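Local coordinates for protein Emp47p (form2) (Saccharomyces cerevisiae, PDB 2A6Z) that acts as a calcium-independent cargo receptor with a lectin-like carbohydrate recognition domain, taking part in glycoprotein secretion and in the exit of Emp46p from the endoplasmic reticulum, at residues Lys48-Trp52 against Arg194-Gln200; Asp79-Trp85 against Leu98-Pro102; Asp167-Leu171 against Gln182-Phe188; Leu111-Pro117 against Lys137-Gln141. Where two conformers were deposited one is given. Residues are numbered along the deposited sequence.

Contact 1: Lys48-Trp52 against Arg194-Gln200; sequences KGSLW and RIGVTAQ
Two neighbouring antiparallel strands meet here inside one sheet of the legume-lectin-like beta sandwich, strand 48-58 lying between 26-30 and 192-200. The short axes approach to 4.7 Å and run at 164°. Both segments are extended throughout, Gly196 almost fully (-176/-177). In the register Lys48 faces Gln200, Ser50 faces Thr198 and Trp52 faces Gly196 as non-hydrogen-bonded pairs. Gly49-Ala199 and Leu51-Val197 are the hydrogen-bonded ones: Gly49 N to Ala199 O 3.1 Å, Ala199 N to Gly49 O 3.0 Å, and 2.9 Å both for Leu51 N to Val197 O and for Val197 N to Leu51 O. Leu51 (chi1 t) and Val197 pack CB to CG1 at 3.9 Å on the face shared with Ala199, where Val197 touches Ile213 and Ala199 touches Phe211 of the opposing sheet. The other face carries Lys48, Ser50, Trp52, Thr198 and Gln200. Trp52 (chi1 m, chi2 87°) lies across Gly196, with CE3 3.5 Å from Ile195 O and NE1 3.7 Å from Thr198 CG2; a CB on Gly196 would collide with the indole. Thr198 OG1 bonds to Tyr99 O, and Ser50 OG to Glu30. At the exposed end water 1 links Gln200 OE1 (3.0 Å) weakly to Lys48 NZ (3.4 Å). The chemistry implies a two-sided sheet: apolar towards the sandwich interior, mixed aromatic and polar where loop 98-102 covers it.

Contact 2: Asp79-Trp85 against Leu98-Pro102; sequences DGGISFW and LYNGP
Trp85, Tyr99 and Pro102 bury the most surface where a type I' beta turn, Leu98 to Gly101, folds back over strand 81-88 in one sheet of the lectin-like beta sandwich. Tyr99 (50/44) and Asn100 (62/25) hold the positive phi values of the turn, which is closed by Leu98 N to Gly101 O at 2.9 Å and Gly101 N to Leu98 O at 2.8 Å. Residues 81-85 are extended, with Ser83 and Trp85 pointing toward the turn and Ile82 away from it. Trp85 (chi1 m, chi2 92°) sets its six-membered ring beneath Pro102 in a CH-pi contact: Pro102 CD stands 3.7 Å from the ring centroid, 6° off the normal. Leu98 O meets the edge of the same indole, 3.4 Å from Trp85 CZ2, and Leu98 CD2 lies 3.8 Å from Trp85 CH2. Trp85 NE1 bonds to Thr198 OG1, and its ring stacks with Trp52, so the turn closes over a cluster of aromatic groups. Tyr99 (chi1 m, chi2 -86°) spreads along the start of the strand, its CD1 3.8 Å from Gly81 CA, where a side chain would strike the ring. Tyr99 CB is 3.4 Å from Ser83 OG, a hydroxyl bonded to Gln109. Water 2 completes the join, donating to Gly80 O at 2.8 Å and accepting from Tyr99 OH at 2.7 Å.

Contact 3: Asp167-Leu171 against Gln182-Phe188; sequences DDNLL and QTRKVRF
Arg184 grips the backbone and side chain of Asp167 together: NE donates to Asp167 O at 2.9 Å, and NH2 forms a salt bridge with Asp167 OD1 at 3.1 Å. The contact belongs to the beta hairpin of strands 170-175 and 178-183, the latter an outermost strand of its sheet within the chain. The antiparallel hydrogen-bonded pair Leu171-Thr183 (CA-CA 5.4 Å) fixes the register through Leu171 N to Thr183 O at 2.8 Å and Thr183 N to Leu171 O at 2.9 Å. Asp168 (57/47) and Asn169 (64/46) have positive phi, and Asn169 with Leu170 forms a G1 beta bulge opposite Asp164. On the other segment Thr183 OG1 accepts from Lys185 N at 3.0 Å, an ST turn that bends the chain out of the strand. Arg184 is extended (m, t, t; chi4 89°), and Leu170 CD1 lies over one face of its guanidinium. Water 3 joins Asp168 O (3.0 Å), Asn169 ND2 (2.9 Å) and Arg184 O (2.8 Å); water 4 links Asn169 ND2 (3.0 Å) to Arg187 NH1 (3.1 Å). Inward, Leu171 (chi1 t, chi2 p) rests on Thr183 and Val186, and its other neighbours include Val161 and Phe143. The packing ends where Leu171 CD1 meets the edge of the Phe188 ring, 4.3 Å from CE2.

Contact 4: Leu111-Pro117 against Lys137-Gln141; sequences LVDNNGP and KIYDQ
Lys137 opens the short helical turn with its carbonyl, which accepts from Gln141 N at 2.9 Å; that amide also makes a weak bond of 3.2 Å to Ile138 O. Ile138 (-58/-40; chi1 t, chi2 t) reaches toward strand 108-113 and sets CD1 4.0 Å from Leu111 CD2. Tyr139 (-70/-37; chi1 m, chi2 -64°) makes the main contact. Its ring lies under the loop that leaves the strand: Gly116 CA stands 3.4 Å from the ring centroid, 7° off the normal, a CH-pi contact over the face, and a CB on Gly116 would clash with the ring. Pro117 CD packs on Tyr139 CB at 3.7 Å. At the tip Tyr139 OH donates to Asp113 OD2 at 2.6 Å, and the same oxygen accepts from Asn115 N at 3.0 Å, an Asx turn. In calcium-dependent L-type lectins the loop after the corresponding strand supplies metal ligands; here a tyrosine hydroxyl and a backbone amide engage the aspartate, consistent with a calcium-independent receptor. The turn runs on to Gln141, whose amide closes it. Among its neighbours the turn lies between strands 121-128 and 144-147 in sequence: Gln125 binds Ile138 O, and Arg123 touches Tyr139 and Pro117. Strand 108-113 itself runs between 81-88 and 121-128 in the sheet.

Overall arrangement
Contacts 1 and 2 form one buried unit, their centres 7 Å apart: strands 192-200 and 81-88 are sheet neighbours, with Thr198 O 2.8 Å from Ser83 N, and Thr198 OG1 reaches Tyr99 O at 2.7 Å. Contact 4 extends the same sheet through strand 108-113, Ile82 O lying 2.9 Å from Val112 N, but is only partly buried. Contact 3 stands apart in the other sheet of the sandwich, its centre about 22 to 24 Å from the other three centres, and is a surface contact. Chemistry follows place: backbone pairing in contact 1, CH-pi and aromatic packing in contact 2, a tyrosine-carboxylate bond in contact 4, a salt bridge beside one backbone pair in contact 3.

Contact 1: Lys48-Trp52 against Arg194-Gln200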
loop_
_atom_site.group_PDB
_atom_site.type_symbol
_atom_site.label_atom_id
_atom_site.label_comp_id
_atom_site.label_asym_id
_atom_site.label_seq_id
_atom_site.Cartn_x
_atom_site.Cartn_y
_atom_site.Cartn_z
ATOM N N LYS A 48 -8.470 2.753 12.425
ATOM C CA LYS A 48 -8.024 1.807 11.427
ATOM C C LYS A 48 -8.946 1.902 10.220
ATOM O O LYS A 48 -10.132 2.113 10.351
ATOM C CB LYS A 48 -7.984 0.353 11.915
ATOM C CG LYS A 48 -6.957 0.127 13.017
ATOM C CD LYS A 48 -6.941 -1.279 13.576
ATOM C CE LYS A 48 -5.690 -1.522 14.401
ATOM N NZ LYS A 48 -5.772 -2.750 15.241
ATOM N N GLY A 49 -8.353 1.690 9.036
ATOM C CA GLY A 49 -9.148 1.761 7.805
ATOM C C GLY A 49 -8.507 0.867 6.762
ATOM O O GLY A 49 -7.278 0.671 6.739
ATOM N N SER A 50 -9.341 0.340 5.846
ATOM C CA SER A 50 -8.876 -0.453 4.720
ATOM C C SER A 50 -9.598 -0.055 3.449
ATOM O O SER A 50 -10.727 0.444 3.469
ATOM C CB SER A 50 -9.012 -1.951 4.972
ATOM O OG SER A 50 -10.375 -2.281 5.132
ATOM N N LEU A 51 -8.950 -0.345 2.338
ATOM C CA LEU A 51 -9.486 -0.017 1.009
ATOM C C LEU A 51 -8.946 -1.068 0.046
ATOM O O LEU A 51 -7.716 -1.061 -0.200
ATOM C CB LEU A 51 -9.086 1.374 0.628
ATOM C CG LEU A 51 -9.464 1.820 -0.801
ATOM C CD1 LEU A 51 -10.974 1.868 -0.981
ATOM C CD2 LEU A 51 -8.810 3.151 -1.117
ATOM N N TRP A 52 -9.768 -1.985 -0.445
ATOM C CA TRP A 52 -9.344 -3.072 -1.277
ATOM C C TRP A 52 -10.192 -3.161 -2.531
ATOM O O TRP A 52 -11.403 -2.879 -2.512
ATOM C CB TRP A 52 -9.495 -4.391 -0.572
ATOM C CG TRP A 52 -8.608 -4.657 0.627
ATOM C CD1 TRP A 52 -8.869 -4.308 1.926
ATOM C CD2 TRP A 52 -7.338 -5.350 0.634
ATOM N NE1 TRP A 52 -7.824 -4.732 2.747
ATOM C CE2 TRP A 52 -6.891 -5.380 1.981
ATOM C CE3 TRP A 52 -6.565 -5.970 -0.381
ATOM C CZ2 TRP A 52 -5.688 -5.982 2.334
ATOM C CZ3 TRP A 52 -5.363 -6.569 -0.002
ATOM C CH2 TRP A 52 -4.946 -6.562 1.344
ATOM N N ARG A 194 -4.856 -9.948 -4.439
ATOM C CA ARG A 194 -5.629 -8.894 -3.822
ATOM C C ARG A 194 -4.741 -7.657 -3.664
ATOM O O ARG A 194 -3.594 -7.766 -3.269
ATOM C CB ARG A 194 -6.182 -9.339 -2.458
ATOM C CG ARG A 194 -6.843 -10.694 -2.461
ATOM C CD ARG A 194 -7.867 -10.919 -3.563
ATOM N NE ARG A 194 -8.931 -9.920 -3.557
ATOM C CZ ARG A 194 -10.182 -10.201 -3.897
ATOM N NH1 ARG A 194 -10.593 -11.394 -4.268
ATOM N NH2 ARG A 194 -11.064 -9.203 -3.858
ATOM N N ILE A 195 -5.311 -6.490 -3.998
ATOM C CA ILE A 195 -4.617 -5.210 -4.064
ATOM C C ILE A 195 -5.388 -4.254 -3.199
ATOM O O ILE A 195 -6.623 -4.111 -3.345
ATOM C CB ILE A 195 -4.573 -4.723 -5.540
ATOM C CG1 ILE A 195 -3.696 -5.653 -6.377
ATOM C CG2 ILE A 195 -4.139 -3.268 -5.611
ATOM C CD1 ILE A 195 -3.952 -5.506 -7.868
ATOM N N GLY A 196 -4.682 -3.594 -2.272
ATOM C CA GLY A 196 -5.365 -2.675 -1.379
ATOM C C GLY A 196 -4.360 -1.972 -0.494
ATOM O O GLY A 196 -3.151 -2.144 -0.608
ATOM N N VAL A 197 -4.902 -1.164 0.375
ATOM C CA VAL A 197 -4.131 -0.319 1.290
ATOM C C VAL A 197 -4.846 -0.299 2.637
ATOM O O VAL A 197 -6.074 -0.282 2.707
ATOM C CB VAL A 197 -3.891 1.091 0.725
ATOM C CG1 VAL A 197 -5.234 1.802 0.447
ATOM C CG2 VAL A 197 -3.006 1.928 1.623
ATOM N N THR A 198 -4.049 -0.346 3.712
ATOM C CA THR A 198 -4.601 -0.387 5.057
ATOM C C THR A 198 -3.738 0.537 5.908
ATOM O O THR A 198 -2.549 0.768 5.646
ATOM C CB THR A 198 -4.597 -1.814 5.631
ATOM O OG1 THR A 198 -3.268 -2.294 5.781
ATOM C CG2 THR A 198 -5.349 -2.774 4.731
ATOM N N ALA A 199 -4.319 1.048 6.997
ATOM C CA ALA A 199 -3.509 1.932 7.874
ATOM C C ALA A 199 -4.109 1.908 9.270
ATOM O O ALA A 199 -5.276 1.608 9.489
ATOM C CB ALA A 199 -3.412 3.358 7.369
ATOM N N GLN A 200 -3.227 2.284 10.217
ATOM C CA GLN A 200 -3.604 2.488 11.599
ATOM C C GLN A 200 -2.763 3.662 12.119
ATOM O O GLN A 200 -1.606 3.822 11.684
ATOM C CB GLN A 200 -3.374 1.241 12.454
ATOM C CG GLN A 200 -1.864 0.960 12.654
ATOM C CD GLN A 200 -1.527 -0.351 13.289
ATOM O OE1 GLN A 200 -2.356 -1.286 13.135
ATOM N NE2 GLN A 200 -0.362 -0.384 13.960
HETATM O O HOH W 1 -3.504 -4.059 12.996
#

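Contact 2: Asp79-Trp85 against Leu98-Pro102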
loop_
_atom_site.group_PDB
_atom_site.type_symbol
_atom_site.label_atom_id
_atom_site.label_comp_id
_atom_site.label_asym_id
_atom_site.label_seq_id
_atom_site.Cartn_x
_atom_site.Cartn_y
_atom_site.Cartn_z
ATOM N N ASP A 79 3.648 4.220 16.466
ATOM C CA ASP A 79 3.593 2.851 16.033
ATOM C C ASP A 79 2.521 2.612 14.953
ATOM O O ASP A 79 2.213 1.478 14.625
ATOM C CB ASP A 79 3.476 1.897 17.230
ATOM C CG ASP A 79 2.171 2.077 17.999
ATOM O OD1 ASP A 79 1.208 2.609 17.514
ATOM O OD2 ASP A 79 2.148 1.669 19.205
ATOM N N GLY A 80 2.014 3.713 14.394
ATOM C CA GLY A 80 1.103 3.635 13.256
ATOM C C GLY A 80 1.891 3.316 11.956
ATOM O O GLY A 80 3.091 3.136 11.947
ATOM N N GLY A 81 1.133 3.297 10.861
ATOM C CA GLY A 81 1.756 3.130 9.545
ATOM C C GLY A 81 0.710 2.824 8.515
ATOM O O GLY A 81 -0.475 2.584 8.845
ATOM N N ILE A 82 1.162 2.853 7.280
ATOM C CA ILE A 82 0.283 2.584 6.109
ATOM C C ILE A 82 0.964 1.485 5.291
ATOM O O ILE A 82 2.173 1.543 5.053
ATOM C CB ILE A 82 -0.029 3.861 5.295
ATOM C CG1 ILE A 82 -0.962 3.557 4.106
ATOM C CG2 ILE A 82 1.226 4.608 4.825
ATOM C CD1 ILE A 82 -1.528 4.770 3.423
ATOM N N SER A 83 0.164 0.502 4.925
ATOM C CA SER A 83 0.663 -0.664 4.172
ATOM C C SER A 83 -0.097 -0.812 2.868
ATOM O O SER A 83 -1.331 -0.716 2.794
ATOM C CB SER A 83 0.422 -1.919 4.982
ATOM O OG SER A 83 1.361 -2.065 6.037
ATOM N N PHE A 84 0.675 -1.087 1.812
ATOM C CA PHE A 84 0.172 -1.331 0.459
ATOM C C PHE A 84 0.431 -2.790 0.131
ATOM O O PHE A 84 1.542 -3.267 0.324
ATOM C CB PHE A 84 0.861 -0.412 -0.565
ATOM C CG PHE A 84 0.760 1.046 -0.210
ATOM C CD1 PHE A 84 -0.263 1.830 -0.707
ATOM C CD2 PHE A 84 1.713 1.661 0.618
ATOM C CE1 PHE A 84 -0.370 3.166 -0.391
ATOM C CE2 PHE A 84 1.596 2.981 0.983
ATOM C CZ PHE A 84 0.547 3.741 0.449
ATOM N N TRP A 85 -0.607 -3.483 -0.335
ATOM C CA TRP A 85 -0.570 -4.935 -0.399
ATOM C C TRP A 85 -0.710 -5.465 -1.832
ATOM O O TRP A 85 -1.476 -4.896 -2.625
ATOM C CB TRP A 85 -1.732 -5.517 0.410
ATOM C CG TRP A 85 -1.739 -5.095 1.852
ATOM C CD1 TRP A 85 -2.395 -4.006 2.375
ATOM C CD2 TRP A 85 -1.070 -5.746 2.947
ATOM N NE1 TRP A 85 -2.178 -3.939 3.755
ATOM C CE2 TRP A 85 -1.388 -4.996 4.108
ATOM C CE3 TRP A 85 -0.263 -6.892 3.060
ATOM C CZ2 TRP A 85 -0.910 -5.353 5.392
ATOM C CZ3 TRP A 85 0.188 -7.235 4.320
ATOM C CH2 TRP A 85 -0.127 -6.476 5.470
ATOM N N LEU A 98 -1.937 -6.930 11.006
ATOM C CA LEU A 98 -0.677 -6.272 10.622
ATOM C C LEU A 98 -1.022 -4.974 9.900
ATOM O O LEU A 98 -1.422 -4.983 8.742
ATOM C CB LEU A 98 0.108 -7.234 9.714
ATOM C CG LEU A 98 1.453 -6.673 9.172
ATOM C CD1 LEU A 98 2.357 -6.242 10.327
ATOM C CD2 LEU A 98 2.082 -7.733 8.299
ATOM N N TYR A 99 -0.949 -3.845 10.646
ATOM C CA TYR A 99 -1.364 -2.549 10.095
ATOM C C TYR A 99 -2.742 -2.656 9.471
ATOM O O TYR A 99 -3.062 -2.048 8.415
ATOM C CB TYR A 99 -0.334 -1.951 9.039
ATOM C CG TYR A 99 0.996 -1.741 9.738
ATOM C CD1 TYR A 99 1.247 -0.564 10.424
ATOM C CD2 TYR A 99 1.957 -2.736 9.799
ATOM C CE1 TYR A 99 2.433 -0.360 11.097
ATOM C CE2 TYR A 99 3.143 -2.552 10.484
ATOM C CZ TYR A 99 3.359 -1.349 11.142
ATOM O OH TYR A 99 4.570 -1.213 11.818
ATOM N N ASN A 100 -3.661 -3.341 10.161
ATOM C CA ASN A 100 -5.051 -3.524 9.709
ATOM C C ASN A 100 -5.175 -4.275 8.393
ATOM O O ASN A 100 -6.192 -4.161 7.731
ATOM C CB ASN A 100 -5.777 -2.169 9.692
ATOM C CG ASN A 100 -7.304 -2.374 9.541
ATOM O OD1 ASN A 100 -7.885 -3.207 10.277
ATOM N ND2 ASN A 100 -7.914 -1.641 8.649
ATOM N N GLY A 101 -4.174 -5.089 8.098
ATOM C CA GLY A 101 -4.140 -6.023 7.011
ATOM C C GLY A 101 -3.594 -7.373 7.480
ATOM O O GLY A 101 -3.451 -7.593 8.683
ATOM N N PRO A 102 -3.379 -8.294 6.552
ATOM C CA PRO A 102 -3.142 -9.689 6.945
ATOM C C PRO A 102 -1.730 -9.967 7.414
ATOM O O PRO A 102 -0.772 -9.759 6.703
ATOM C CB PRO A 102 -3.474 -10.462 5.660
ATOM C CG PRO A 102 -3.135 -9.446 4.564
ATOM C CD PRO A 102 -3.596 -8.138 5.110
HETATM O O HOH W 2 4.936 1.246 12.948
#

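Contact 3: Asp167-Leu171 against Gln182-Phe188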
loop_
_atom_site.group_PDB
_atom_site.type_symbol
_atom_site.label_atom_id
_atom_site.label_comp_id
_atom_site.label_asym_id
_atom_site.label_seq_id
_atom_site.Cartn_x
_atom_site.Cartn_y
_atom_site.Cartn_z
ATOM N N ASP A 167 12.043 -7.994 -17.996
ATOM C CA ASP A 167 13.378 -7.582 -17.533
ATOM C C ASP A 167 13.815 -8.528 -16.415
ATOM O O ASP A 167 14.296 -8.094 -15.374
ATOM C CB ASP A 167 13.307 -6.091 -17.121
ATOM C CG ASP A 167 14.680 -5.433 -16.984
ATOM O OD1 ASP A 167 15.721 -6.074 -17.259
ATOM O OD2 ASP A 167 14.695 -4.238 -16.593
ATOM N N ASP A 168 13.620 -9.837 -16.643
ATOM C CA ASP A 168 14.065 -10.895 -15.700
ATOM C C ASP A 168 13.469 -10.699 -14.317
ATOM O O ASP A 168 14.130 -10.833 -13.282
ATOM C CB ASP A 168 15.617 -10.943 -15.688
ATOM C CG ASP A 168 16.099 -11.435 -17.033
ATOM O OD1 ASP A 168 15.747 -12.566 -17.443
ATOM O OD2 ASP A 168 16.805 -10.723 -17.767
ATOM N N ASN A 169 12.138 -10.444 -14.267
ATOM C CA ASN A 169 11.359 -10.403 -13.060
ATOM C C ASN A 169 11.828 -9.237 -12.155
ATOM O O ASN A 169 11.991 -9.439 -10.958
ATOM C CB ASN A 169 11.415 -11.723 -12.248
ATOM C CG ASN A 169 11.306 -12.902 -13.157
ATOM O OD1 ASN A 169 10.287 -13.057 -13.879
ATOM N ND2 ASN A 169 12.306 -13.762 -13.079
ATOM N N LEU A 170 12.027 -8.064 -12.749
ATOM C CA LEU A 170 12.455 -6.914 -11.933
ATOM C C LEU A 170 11.242 -6.344 -11.183
ATOM O O LEU A 170 10.256 -5.887 -11.793
ATOM C CB LEU A 170 13.038 -5.840 -12.860
ATOM C CG LEU A 170 13.619 -4.616 -12.091
ATOM C CD1 LEU A 170 14.813 -5.042 -11.259
ATOM C CD2 LEU A 170 13.997 -3.533 -13.073
ATOM N N LEU A 171 11.351 -6.321 -9.866
ATOM C CA LEU A 171 10.383 -5.648 -8.961
ATOM C C LEU A 171 11.050 -4.340 -8.540
ATOM O O LEU A 171 12.145 -4.387 -7.970
ATOM C CB LEU A 171 10.103 -6.528 -7.764
ATOM C CG LEU A 171 9.257 -5.902 -6.675
ATOM C CD1 LEU A 171 7.829 -5.569 -7.191
ATOM C CD2 LEU A 171 9.160 -6.847 -5.473
ATOM N N GLN A 182 15.053 -1.899 -5.895
ATOM C CA GLN A 182 14.689 -2.860 -6.950
ATOM C C GLN A 182 15.360 -4.185 -6.671
ATOM O O GLN A 182 16.409 -4.257 -6.014
ATOM C CB GLN A 182 15.054 -2.352 -8.351
ATOM C CG GLN A 182 16.545 -2.265 -8.619
ATOM C CD GLN A 182 16.833 -1.817 -10.036
ATOM O OE1 GLN A 182 16.361 -0.777 -10.450
ATOM N NE2 GLN A 182 17.624 -2.632 -10.737
ATOM N N THR A 183 14.779 -5.250 -7.225
ATOM C CA THR A 183 15.345 -6.601 -7.040
ATOM C C THR A 183 14.810 -7.512 -8.126
ATOM O O THR A 183 13.727 -7.296 -8.675
ATOM C CB THR A 183 14.956 -7.150 -5.653
ATOM O OG1 THR A 183 15.626 -8.433 -5.450
ATOM C CG2 THR A 183 13.454 -7.401 -5.489
ATOM N N ARG A 184 15.561 -8.585 -8.393
ATOM C CA ARG A 184 15.134 -9.675 -9.252
ATOM C C ARG A 184 15.024 -10.971 -8.431
ATOM O O ARG A 184 14.855 -12.060 -8.989
ATOM C CB ARG A 184 16.095 -9.879 -10.435
ATOM C CG ARG A 184 15.948 -8.725 -11.431
ATOM C CD ARG A 184 16.804 -8.913 -12.670
ATOM N NE ARG A 184 16.654 -7.860 -13.657
ATOM C CZ ARG A 184 17.384 -6.746 -13.666
ATOM N NH1 ARG A 184 18.254 -6.543 -12.705
ATOM N NH2 ARG A 184 17.206 -5.811 -14.603
ATOM N N LYS A 185 15.029 -10.877 -7.099
ATOM C CA LYS A 185 14.988 -12.089 -6.279
ATOM C C LYS A 185 13.572 -12.587 -6.021
ATOM O O LYS A 185 13.428 -13.671 -5.459
ATOM C CB LYS A 185 15.701 -11.883 -4.940
ATOM C CG LYS A 185 17.190 -11.665 -5.088
ATOM C CD LYS A 185 17.842 -11.196 -3.803
ATOM C CE LYS A 185 18.260 -12.191 -2.760
ATOM N NZ LYS A 185 18.814 -11.337 -1.652
ATOM N N VAL A 186 12.553 -11.830 -6.400
ATOM C CA VAL A 186 11.167 -12.196 -6.154
ATOM C C VAL A 186 10.497 -12.564 -7.462
ATOM O O VAL A 186 10.349 -11.725 -8.365
ATOM C CB VAL A 186 10.416 -11.015 -5.518
ATOM C CG1 VAL A 186 8.990 -11.375 -5.151
ATOM C CG2 VAL A 186 11.161 -10.563 -4.251
ATOM N N ARG A 187 10.138 -13.845 -7.593
ATOM C CA ARG A 187 9.411 -14.327 -8.781
ATOM C C ARG A 187 8.049 -14.709 -8.283
ATOM O O ARG A 187 7.849 -15.816 -7.747
ATOM C CB ARG A 187 10.094 -15.510 -9.473
ATOM C CG ARG A 187 11.538 -15.117 -9.882
ATOM C CD ARG A 187 12.194 -16.135 -10.781
ATOM N NE ARG A 187 12.444 -17.412 -10.072
ATOM C CZ ARG A 187 13.125 -18.414 -10.587
ATOM N NH1 ARG A 187 13.559 -18.294 -11.833
ATOM N NH2 ARG A 187 13.356 -19.542 -9.960
ATOM N N PHE A 188 7.077 -13.824 -8.392
ATOM C CA PHE A 188 5.740 -14.086 -7.916
ATOM C C PHE A 188 5.094 -15.221 -8.706
ATOM O O PHE A 188 5.154 -15.236 -9.947
ATOM C CB PHE A 188 4.819 -12.886 -8.095
ATOM C CG PHE A 188 5.168 -11.694 -7.191
ATOM C CD1 PHE A 188 4.940 -11.752 -5.825
ATOM C CD2 PHE A 188 5.666 -10.522 -7.740
ATOM C CE1 PHE A 188 5.210 -10.647 -5.024
ATOM C CE2 PHE A 188 5.965 -9.424 -6.931
ATOM C CZ PHE A 188 5.735 -9.481 -5.569
HETATM O O HOH W 3 14.623 -13.149 -11.519
HETATM O O HOH W 4 13.265 -16.395 -14.267
#

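Contact 4: Leu111-Pro117 against Lys137-Gln141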
loop_
_atom_site.group_PDB
_atom_site.type_symbol
_atom_site.label_atom_id
_atom_site.label_comp_id
_atom_site.label_asym_id
_atom_site.label_seq_id
_atom_site.Cartn_x
_atom_site.Cartn_y
_atom_site.Cartn_z
ATOM N N LEU A 111 5.472 -1.185 3.433
ATOM C CA LEU A 111 5.134 -0.486 4.675
ATOM C C LEU A 111 5.786 0.893 4.689
ATOM O O LEU A 111 7.023 0.985 4.537
ATOM C CB LEU A 111 5.639 -1.280 5.885
ATOM C CG LEU A 111 5.463 -0.582 7.247
ATOM C CD1 LEU A 111 3.995 -0.367 7.590
ATOM C CD2 LEU A 111 6.136 -1.441 8.324
ATOM N N VAL A 112 4.996 1.935 4.893
ATOM C CA VAL A 112 5.502 3.267 5.160
ATOM C C VAL A 112 5.230 3.555 6.634
ATOM O O VAL A 112 4.094 3.538 7.106
ATOM C CB VAL A 112 4.864 4.319 4.232
ATOM C CG1 VAL A 112 5.290 5.709 4.648
ATOM C CG2 VAL A 112 5.207 4.023 2.778
ATOM N N ASP A 113 6.317 3.792 7.379
ATOM C CA ASP A 113 6.192 4.051 8.825
ATOM C C ASP A 113 7.458 4.702 9.296
ATOM O O ASP A 113 8.427 4.928 8.543
ATOM C CB ASP A 113 5.810 2.808 9.636
ATOM C CG ASP A 113 7.025 2.046 10.152
ATOM O OD1 ASP A 113 7.929 1.741 9.341
ATOM O OD2 ASP A 113 7.082 1.812 11.392
ATOM N N ASN A 114 7.493 5.036 10.610
ATOM C CA ASN A 114 8.651 5.746 11.135
ATOM C C ASN A 114 9.128 5.150 12.467
ATOM O O ASN A 114 9.928 5.801 13.149
ATOM C CB ASN A 114 8.410 7.239 11.240
ATOM C CG ASN A 114 7.458 7.651 12.343
ATOM O OD1 ASN A 114 7.060 6.841 13.159
ATOM N ND2 ASN A 114 7.085 8.925 12.308
ATOM N N ASN A 115 8.625 3.985 12.856
ATOM C CA ASN A 115 8.944 3.409 14.168
ATOM C C ASN A 115 10.184 2.528 14.180
ATOM O O ASN A 115 10.510 2.012 15.255
ATOM C CB ASN A 115 7.726 2.622 14.682
ATOM C CG ASN A 115 7.675 2.597 16.218
ATOM O OD1 ASN A 115 8.068 3.550 16.893
ATOM N ND2 ASN A 115 7.162 1.511 16.723
ATOM N N GLY A 116 10.835 2.336 13.035
ATOM C CA GLY A 116 12.001 1.500 12.967
ATOM C C GLY A 116 13.288 2.307 13.184
ATOM O O GLY A 116 13.278 3.510 13.398
ATOM N N PRO A 117 14.405 1.604 13.121
ATOM C CA PRO A 117 15.712 2.175 13.548
ATOM C C PRO A 117 16.263 3.193 12.598
ATOM O O PRO A 117 17.241 3.865 12.965
ATOM C CB PRO A 117 16.621 0.957 13.677
ATOM C CG PRO A 117 16.000 -0.101 12.875
ATOM C CD PRO A 117 14.503 0.151 12.830
ATOM N N LYS A 137 10.278 -8.383 14.499
ATOM C CA LYS A 137 11.448 -8.454 13.649
ATOM C C LYS A 137 11.260 -7.757 12.288
ATOM O O LYS A 137 12.084 -7.933 11.391
ATOM C CB LYS A 137 11.863 -9.911 13.434
ATOM C CG LYS A 137 12.168 -10.595 14.792
ATOM C CD LYS A 137 12.606 -12.037 14.521
ATOM C CE LYS A 137 12.994 -12.870 15.718
ATOM N NZ LYS A 137 13.765 -12.185 16.758
ATOM N N ILE A 138 10.145 -7.010 12.151
ATOM C CA ILE A 138 9.812 -6.524 10.801
ATOM C C ILE A 138 10.932 -5.689 10.189
ATOM O O ILE A 138 11.184 -5.842 8.993
ATOM C CB ILE A 138 8.479 -5.765 10.892
ATOM C CG1 ILE A 138 7.870 -5.535 9.502
ATOM C CG2 ILE A 138 8.522 -4.481 11.734
ATOM C CD1 ILE A 138 6.375 -5.199 9.600
ATOM N N TYR A 139 11.595 -4.838 10.981
ATOM C CA TYR A 139 12.595 -3.966 10.355
ATOM C C TYR A 139 13.831 -4.746 9.897
ATOM O O TYR A 139 14.404 -4.476 8.834
ATOM C CB TYR A 139 12.982 -2.799 11.305
ATOM C CG TYR A 139 11.709 -2.044 11.699
ATOM C CD1 TYR A 139 10.946 -1.358 10.738
ATOM C CD2 TYR A 139 11.230 -2.060 13.020
ATOM C CE1 TYR A 139 9.788 -0.687 11.080
ATOM C CE2 TYR A 139 10.069 -1.406 13.346
ATOM C CZ TYR A 139 9.349 -0.731 12.376
ATOM O OH TYR A 139 8.191 -0.094 12.758
ATOM N N ASP A 140 14.205 -5.743 10.685
ATOM C CA ASP A 140 15.349 -6.584 10.257
ATOM C C ASP A 140 14.978 -7.465 9.085
ATOM O O ASP A 140 15.884 -7.870 8.299
ATOM C CB ASP A 140 15.794 -7.429 11.418
ATOM C CG ASP A 140 17.257 -7.489 11.610
ATOM O OD1 ASP A 140 17.769 -7.911 12.645
ATOM O OD2 ASP A 140 17.875 -7.235 10.554
ATOM N N GLN A 141 13.688 -7.766 8.930
ATOM C CA GLN A 141 13.227 -8.709 7.898
ATOM C C GLN A 141 12.845 -8.012 6.602
ATOM O O GLN A 141 12.592 -8.719 5.627
ATOM C CB GLN A 141 12.054 -9.573 8.430
ATOM C CG GLN A 141 12.607 -10.465 9.565
ATOM C CD GLN A 141 11.878 -11.632 10.086
ATOM O OE1 GLN A 141 10.671 -11.540 9.933
ATOM N NE2 GLN A 141 12.569 -12.622 10.671
#